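Local structure of Fdc1 (Candida dubliniensis, 4ZAD) at residues L276-L281 with T301-R306; Y293-D298 with A457-L462. The protein probably catalyses the reversible decarboxylation of ferulic, p-coumaric and cinnamic acids to their vinyl derivatives, using a prenylated flavin cofactor. One frame throughout, in Å; residues are numbered along the deposited sequence.

Interaction 1: L276-L281 with T301-R306; sequences LDRDTL and TQPLYR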
loop_
_atom_site.group_PDB
_atom_site.type_symbol
_atom_site.label_atom_id
_atom_site.label_comp_id
_atom_site.label_asym_id
_atom_site.label_seq_id
_atom_site.Cartn_x
_atom_site.Cartn_y
_atom_site.Cartn_z
ATOM N N LEU A 276 42.523 0.270 2.018
ATOM C CA LEU A 276 41.592 -0.503 1.181
ATOM C C LEU A 276 42.435 -1.181 0.110
ATOM O O LEU A 276 43.198 -0.519 -0.615
ATOM C CB LEU A 276 40.492 0.375 0.533
ATOM C CG LEU A 276 39.723 -0.310 -0.611
ATOM C CD1 LEU A 276 39.066 -1.649 -0.122
ATOM C CD2 LEU A 276 38.710 0.576 -1.304
ATOM N N ASP A 277 42.293 -2.505 0.033
ATOM C CA ASP A 277 43.110 -3.317 -0.836
ATOM C C ASP A 277 42.236 -3.847 -1.921
ATOM O O ASP A 277 41.441 -4.755 -1.736
ATOM C CB ASP A 277 43.762 -4.446 -0.049
ATOM C CG ASP A 277 44.808 -5.198 -0.842
ATOM O OD1 ASP A 277 44.791 -5.180 -2.082
ATOM O OD2 ASP A 277 45.636 -5.867 -0.203
ATOM N N ARG A 278 42.388 -3.265 -3.093
ATOM C CA ARG A 278 41.493 -3.601 -4.165
ATOM C C ARG A 278 42.097 -4.704 -5.051
ATOM O O ARG A 278 41.485 -5.145 -6.076
ATOM C CB ARG A 278 41.113 -2.338 -4.931
ATOM C CG ARG A 278 39.825 -2.550 -5.699
ATOM C CD ARG A 278 38.683 -1.605 -5.330
ATOM N NE ARG A 278 38.500 -0.650 -6.408
ATOM C CZ ARG A 278 38.167 -0.974 -7.654
ATOM N NH1 ARG A 278 37.953 -2.223 -8.013
ATOM N NH2 ARG A 278 38.061 -0.023 -8.552
ATOM N N ASP A 279 43.264 -5.171 -4.607
ATOM C CA ASP A 279 44.032 -6.196 -5.270
ATOM C C ASP A 279 43.772 -7.562 -4.671
ATOM O O ASP A 279 44.301 -8.557 -5.152
ATOM C CB ASP A 279 45.533 -5.908 -5.118
ATOM C CG ASP A 279 46.009 -4.778 -5.978
ATOM O OD1 ASP A 279 45.179 -4.049 -6.570
ATOM O OD2 ASP A 279 47.253 -4.635 -6.077
ATOM N N THR A 280 43.011 -7.631 -3.591
ATOM C CA THR A 280 42.717 -8.956 -3.024
ATOM C C THR A 280 41.234 -9.051 -2.753
ATOM O O THR A 280 40.691 -8.222 -2.061
ATOM C CB THR A 280 43.540 -9.325 -1.735
ATOM O OG1 THR A 280 42.671 -9.426 -0.607
ATOM C CG2 THR A 280 44.686 -8.334 -1.450
ATOM N N LEU A 281 40.604 -10.070 -3.311
ATOM C CA LEU A 281 39.205 -10.310 -3.105
ATOM C C LEU A 281 39.018 -11.289 -1.970
ATOM O O LEU A 281 39.847 -12.184 -1.786
ATOM C CB LEU A 281 38.594 -10.861 -4.376
ATOM C CG LEU A 281 38.694 -9.899 -5.546
ATOM C CD1 LEU A 281 37.975 -10.498 -6.771
ATOM C CD2 LEU A 281 38.173 -8.449 -5.162
ATOM N N THR A 301 32.511 -12.090 -3.953
ATOM C CA THR A 301 33.796 -11.615 -3.466
ATOM C C THR A 301 33.870 -10.113 -3.508
ATOM O O THR A 301 33.320 -9.509 -4.425
ATOM C CB THR A 301 34.927 -12.136 -4.350
ATOM O OG1 THR A 301 34.718 -11.730 -5.722
ATOM C CG2 THR A 301 34.987 -13.642 -4.243
ATOM N N GLN A 302 34.588 -9.524 -2.552
ATOM C CA GLN A 302 34.675 -8.063 -2.443
ATOM C C GLN A 302 36.058 -7.661 -1.888
ATOM O O GLN A 302 36.732 -8.464 -1.218
ATOM C CB GLN A 302 33.514 -7.485 -1.557
ATOM C CG GLN A 302 32.069 -7.538 -2.146
ATOM C CD GLN A 302 31.860 -6.674 -3.378
ATOM O OE1 GLN A 302 31.170 -7.069 -4.331
ATOM N NE2 GLN A 302 32.472 -5.491 -3.381
ATOM N N PRO A 303 36.491 -6.412 -2.160
ATOM C CA PRO A 303 37.813 -5.946 -1.710
ATOM C C PRO A 303 37.991 -5.969 -0.193
ATOM O O PRO A 303 37.026 -6.214 0.540
ATOM C CB PRO A 303 37.906 -4.503 -2.254
ATOM C CG PRO A 303 36.719 -4.210 -2.923
ATOM C CD PRO A 303 35.870 -5.447 -3.081
ATOM N N LEU A 304 39.212 -5.716 0.263
ATOM C CA LEU A 304 39.544 -5.904 1.676
ATOM C C LEU A 304 40.155 -4.682 2.258
ATOM O O LEU A 304 41.148 -4.189 1.718
ATOM C CB LEU A 304 40.550 -7.051 1.867
ATOM C CG LEU A 304 40.821 -7.452 3.309
ATOM C CD1 LEU A 304 39.514 -7.887 4.036
ATOM C CD2 LEU A 304 41.870 -8.582 3.337
ATOM N N TYR A 305 39.564 -4.218 3.362
ATOM C CA TYR A 305 40.052 -3.064 4.094
ATOM C C TYR A 305 40.892 -3.579 5.227
ATOM O O TYR A 305 40.378 -4.272 6.109
ATOM C CB TYR A 305 38.909 -2.258 4.698
ATOM C CG TYR A 305 37.935 -1.611 3.744
ATOM C CD1 TYR A 305 36.898 -2.330 3.197
ATOM C CD2 TYR A 305 38.001 -0.242 3.460
ATOM C CE1 TYR A 305 35.973 -1.739 2.365
ATOM C CE2 TYR A 305 37.069 0.368 2.615
ATOM C CZ TYR A 305 36.056 -0.394 2.084
ATOM O OH TYR A 305 35.111 0.179 1.253
ATOM N N ARG A 306 42.169 -3.231 5.221
ATOM C CA ARG A 306 43.099 -3.707 6.220
ATOM C C ARG A 306 43.224 -2.604 7.195
ATOM O O ARG A 306 43.720 -1.554 6.849
ATOM C CB ARG A 306 44.452 -3.993 5.602
ATOM C CG ARG A 306 44.390 -4.907 4.350
ATOM C CD ARG A 306 45.829 -5.270 3.817
ATOM N NE ARG A 306 45.766 -6.227 2.724
ATOM C CZ ARG A 306 45.638 -7.548 2.877
ATOM N NH1 ARG A 306 45.566 -8.090 4.106
ATOM N NH2 ARG A 306 45.568 -8.335 1.785
#

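Interaction 2: Y293-D298 with A457-L462; sequences YCFPKD and ASQGPL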
loop_
_atom_site.group_PDB
_atom_site.type_symbol
_atom_site.label_atom_id
_atom_site.label_comp_id
_atom_site.label_asym_id
_atom_site.label_seq_id
_atom_site.Cartn_x
_atom_site.Cartn_y
_atom_site.Cartn_z
ATOM N N TYR A 293 14.987 -8.897 2.422
ATOM C CA TYR A 293 15.510 -10.280 2.379
ATOM C C TYR A 293 16.985 -10.425 2.815
ATOM O O TYR A 293 17.798 -9.511 2.663
ATOM C CB TYR A 293 15.361 -10.864 0.969
ATOM C CG TYR A 293 13.977 -10.695 0.398
ATOM C CD1 TYR A 293 13.581 -9.482 -0.199
ATOM C CD2 TYR A 293 13.059 -11.711 0.457
ATOM C CE1 TYR A 293 12.327 -9.304 -0.690
ATOM C CE2 TYR A 293 11.810 -11.542 -0.046
ATOM C CZ TYR A 293 11.442 -10.327 -0.603
ATOM O OH TYR A 293 10.184 -10.171 -1.109
ATOM N N CYS A 294 17.306 -11.584 3.383
ATOM C CA CYS A 294 18.663 -12.129 3.351
ATOM C C CYS A 294 18.588 -13.439 2.579
ATOM O O CYS A 294 17.775 -14.315 2.885
ATOM C CB CYS A 294 19.213 -12.420 4.742
ATOM S SG CYS A 294 20.860 -13.186 4.577
ATOM N N PHE A 295 19.423 -13.576 1.570
ATOM C CA PHE A 295 19.445 -14.782 0.755
ATOM C C PHE A 295 20.716 -15.564 1.134
ATOM O O PHE A 295 21.806 -15.272 0.615
ATOM C CB PHE A 295 19.443 -14.391 -0.720
ATOM C CG PHE A 295 18.106 -13.983 -1.234
ATOM C CD1 PHE A 295 17.138 -14.950 -1.555
ATOM C CD2 PHE A 295 17.795 -12.641 -1.427
ATOM C CE1 PHE A 295 15.892 -14.576 -2.055
ATOM C CE2 PHE A 295 16.541 -12.264 -1.925
ATOM C CZ PHE A 295 15.592 -13.235 -2.233
ATOM N N PRO A 296 20.593 -16.546 2.047
ATOM C CA PRO A 296 21.794 -16.982 2.737
ATOM C C PRO A 296 22.804 -17.693 1.857
ATOM O O PRO A 296 23.956 -17.787 2.249
ATOM C CB PRO A 296 21.262 -17.946 3.826
ATOM C CG PRO A 296 19.841 -17.777 3.844
ATOM C CD PRO A 296 19.454 -17.367 2.455
ATOM N N LYS A 297 22.373 -18.195 0.705
ATOM C CA LYS A 297 23.273 -18.900 -0.199
ATOM C C LYS A 297 23.937 -17.978 -1.221
ATOM O O LYS A 297 24.898 -18.391 -1.871
ATOM C CB LYS A 297 22.544 -20.063 -0.889
ATOM C CG LYS A 297 22.478 -21.350 -0.015
ATOM C CD LYS A 297 21.405 -22.339 -0.512
ATOM N N ASP A 298 23.439 -16.740 -1.357
ATOM C CA ASP A 298 24.094 -15.731 -2.205
ATOM C C ASP A 298 25.485 -15.362 -1.687
ATOM O O ASP A 298 25.623 -14.792 -0.606
ATOM C CB ASP A 298 23.263 -14.460 -2.289
ATOM C CG ASP A 298 22.063 -14.600 -3.191
ATOM O OD1 ASP A 298 21.763 -15.720 -3.658
ATOM O OD2 ASP A 298 21.420 -13.559 -3.431
ATOM N N ALA A 457 15.833 -8.777 -9.353
ATOM C CA ALA A 457 17.077 -8.865 -10.137
ATOM C C ALA A 457 18.072 -9.892 -9.567
ATOM O O ALA A 457 18.639 -10.671 -10.321
ATOM C CB ALA A 457 17.743 -7.495 -10.291
ATOM N N SER A 458 18.280 -9.923 -8.256
ATOM C CA SER A 458 19.341 -10.764 -7.709
ATOM C C SER A 458 19.026 -12.242 -7.859
ATOM O O SER A 458 19.948 -13.059 -8.019
ATOM C CB SER A 458 19.627 -10.422 -6.252
ATOM O OG SER A 458 18.563 -10.792 -5.394
ATOM N N GLN A 459 17.726 -12.572 -7.790
ATOM C CA GLN A 459 17.207 -13.939 -7.939
ATOM C C GLN A 459 16.756 -14.260 -9.365
ATOM O O GLN A 459 16.372 -15.399 -9.642
ATOM C CB GLN A 459 16.000 -14.141 -7.022
ATOM C CG GLN A 459 16.232 -13.835 -5.568
ATOM C CD GLN A 459 17.541 -14.371 -5.062
ATOM O OE1 GLN A 459 18.486 -13.610 -4.901
ATOM N NE2 GLN A 459 17.626 -15.678 -4.851
ATOM N N GLY A 460 16.779 -13.258 -10.252
ATOM C CA GLY A 460 16.325 -13.399 -11.657
ATOM C C GLY A 460 17.423 -13.317 -12.705
ATOM O O GLY A 460 18.593 -13.413 -12.380
ATOM N N PRO A 461 17.038 -13.151 -13.984
ATOM C CA PRO A 461 17.992 -12.993 -15.088
ATOM C C PRO A 461 18.718 -11.633 -15.177
ATOM O O PRO A 461 19.772 -11.563 -15.806
ATOM C CB PRO A 461 17.115 -13.193 -16.329
ATOM C CG PRO A 461 15.782 -12.725 -15.934
ATOM C CD PRO A 461 15.644 -13.150 -14.478
ATOM N N LEU A 462 18.157 -10.574 -14.577
ATOM C CA LEU A 462 18.733 -9.215 -14.611
ATOM C C LEU A 462 20.122 -9.139 -14.008
ATOM O O LEU A 462 20.831 -8.161 -14.269
ATOM C CB LEU A 462 17.828 -8.193 -13.881
ATOM C CG LEU A 462 16.507 -7.699 -14.503
ATOM C CD1 LEU A 462 15.896 -6.599 -13.679
ATOM C CD2 LEU A 462 16.704 -7.214 -15.935
#

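Interaction 1: L276-L281 with T301-R306
Asp277 and Leu304 face each other as an antiparallel hydrogen-bonded pair. Asp277 N donates to Leu304 O at 2.6 Å. Leu304 N donates back to Asp277 O at 3.1 Å, almost straight at 178°. Leu276 and Tyr305 form the adjoining non-hydrogen-bonded pair. The chain then turns a corner at Arg278 and Asp279 and meets strand 300-312 again as strand 280-284. One long strand of the antiparallel sheet in the Rift-related, FMN-binding domain thus serves both arms of the corner.

The charged contact joins Asp277 and Arg306. Arg306 is extended from CG to NE and approaches side-on, with NE and NH2 both on one oxygen. Arg306 NE reaches the anti lone pair of Asp277 OD2 at 3.0 Å. Arg306 NH2 meets Asp277 OD2 at 3.2 Å from above the carboxylate plane. OD2 lies in the guanidinium plane, but the two groups are turned 58° apart. Leu304 CD2 sits over one guanidinium face, offset toward the rim. Thr280 CG2 meets Arg306 NH2 tip to tip. Asp277 OD1 accepts from Asp279 N at 3.0 Å, an Asx turn.

One group of apolar contacts lies on the face that carries Leu276 and Tyr305. Leu276 CD1 stands 3.7 Å above the centre of the Tyr305 ring, a CH-pi contact. The same methyl touches Pro303 CB at 3.7 Å. Tyr305 also stacks with Trp163, and its side chain is about 6 Å from that of Ala178, a prenylated-FMN-binding residue. Arg278 CD lies beside Pro303 CG, while its guanidinium makes a salt bridge to Asp203. Past the corner, Leu281 lies against Thr301 and Pro303.

The two oxygens of buried Asp277 do separate work: OD1 accepts from the corner and OD2 from Arg306. These donors would probably keep the carboxylate ionised.

Interaction 2: Y293-D298 with A457-L462
Gln459 lays its side-chain amide flat over the ring of Phe295, in a small amide-on-ring stack. The contact joins the turn after strand 293-294, in the Rift-related region, to helix 455-458 and the loop that follows it, in the C-terminal region. It buries 159 Å², summed over both sides.

The two side chains reach toward each other tip to tip. Gln459 CD stands 3.4 Å above the Phe295 ring plane, over its centre. Amide and ring planes are only 7° apart. The Gln459 chain bends at chi2 (-43°), which carries CD over the ring. Gln459 CG lies over the same face, 3.9 Å from the centroid of the Phe295 ring, a CH-pi contact. Ser458 OG approaches the ring obliquely, 4.3 Å from Phe295 CE2. That hydroxyl also makes a weak hydrogen bond to Pro455 O.

Phe295 opens a type I beta turn that ends at Asp298, closed by Asp298 N to Phe295 O at 3.0 Å. The turn brings ring and carboxylate to the same partner: Asp298 crosses Gln459 obliquely, its carboxylate nearly coplanar with the amide, 26° apart. On the other segment, Gly460 N makes a weak bond back to Ala457 O at 3.2 Å.

The dimer interface runs alongside. Cys294 pairs in an antiparallel ladder with a strand of the second subunit, and Tyr293 stacks on Trp430 of that subunit. Phe295 packs on Phe488 and Gln459 on Phe477, both of the second subunit.

The active site is near but not part of the contact. The side chain of Phe295 is about 8 Å from that of Glu289, the predicted proton donor. The side chain of Asp298 is about 8 Å from that of Arg179, which binds prenylated FMN.

Overall arrangement
The centres of the two interactions are about 23 Å apart. Their segments alternate along the chain: 276-281, 293-298, 301-306, then 457-462. Strand 293-294 therefore lies in sequence between strands 280-284 and 300-312, which interaction 1 brings together. The segments of the two interactions do not otherwise touch. Interaction 1 is local to the large antiparallel sheet of the Rift-related domain. Interaction 2 spans a far longer sequence gap and ties that region to the C-terminal one, beside the second subunit. The chain thus passes from the cofactor-binding sheet, through the loop with the predicted proton donor, to the dimer interface and back.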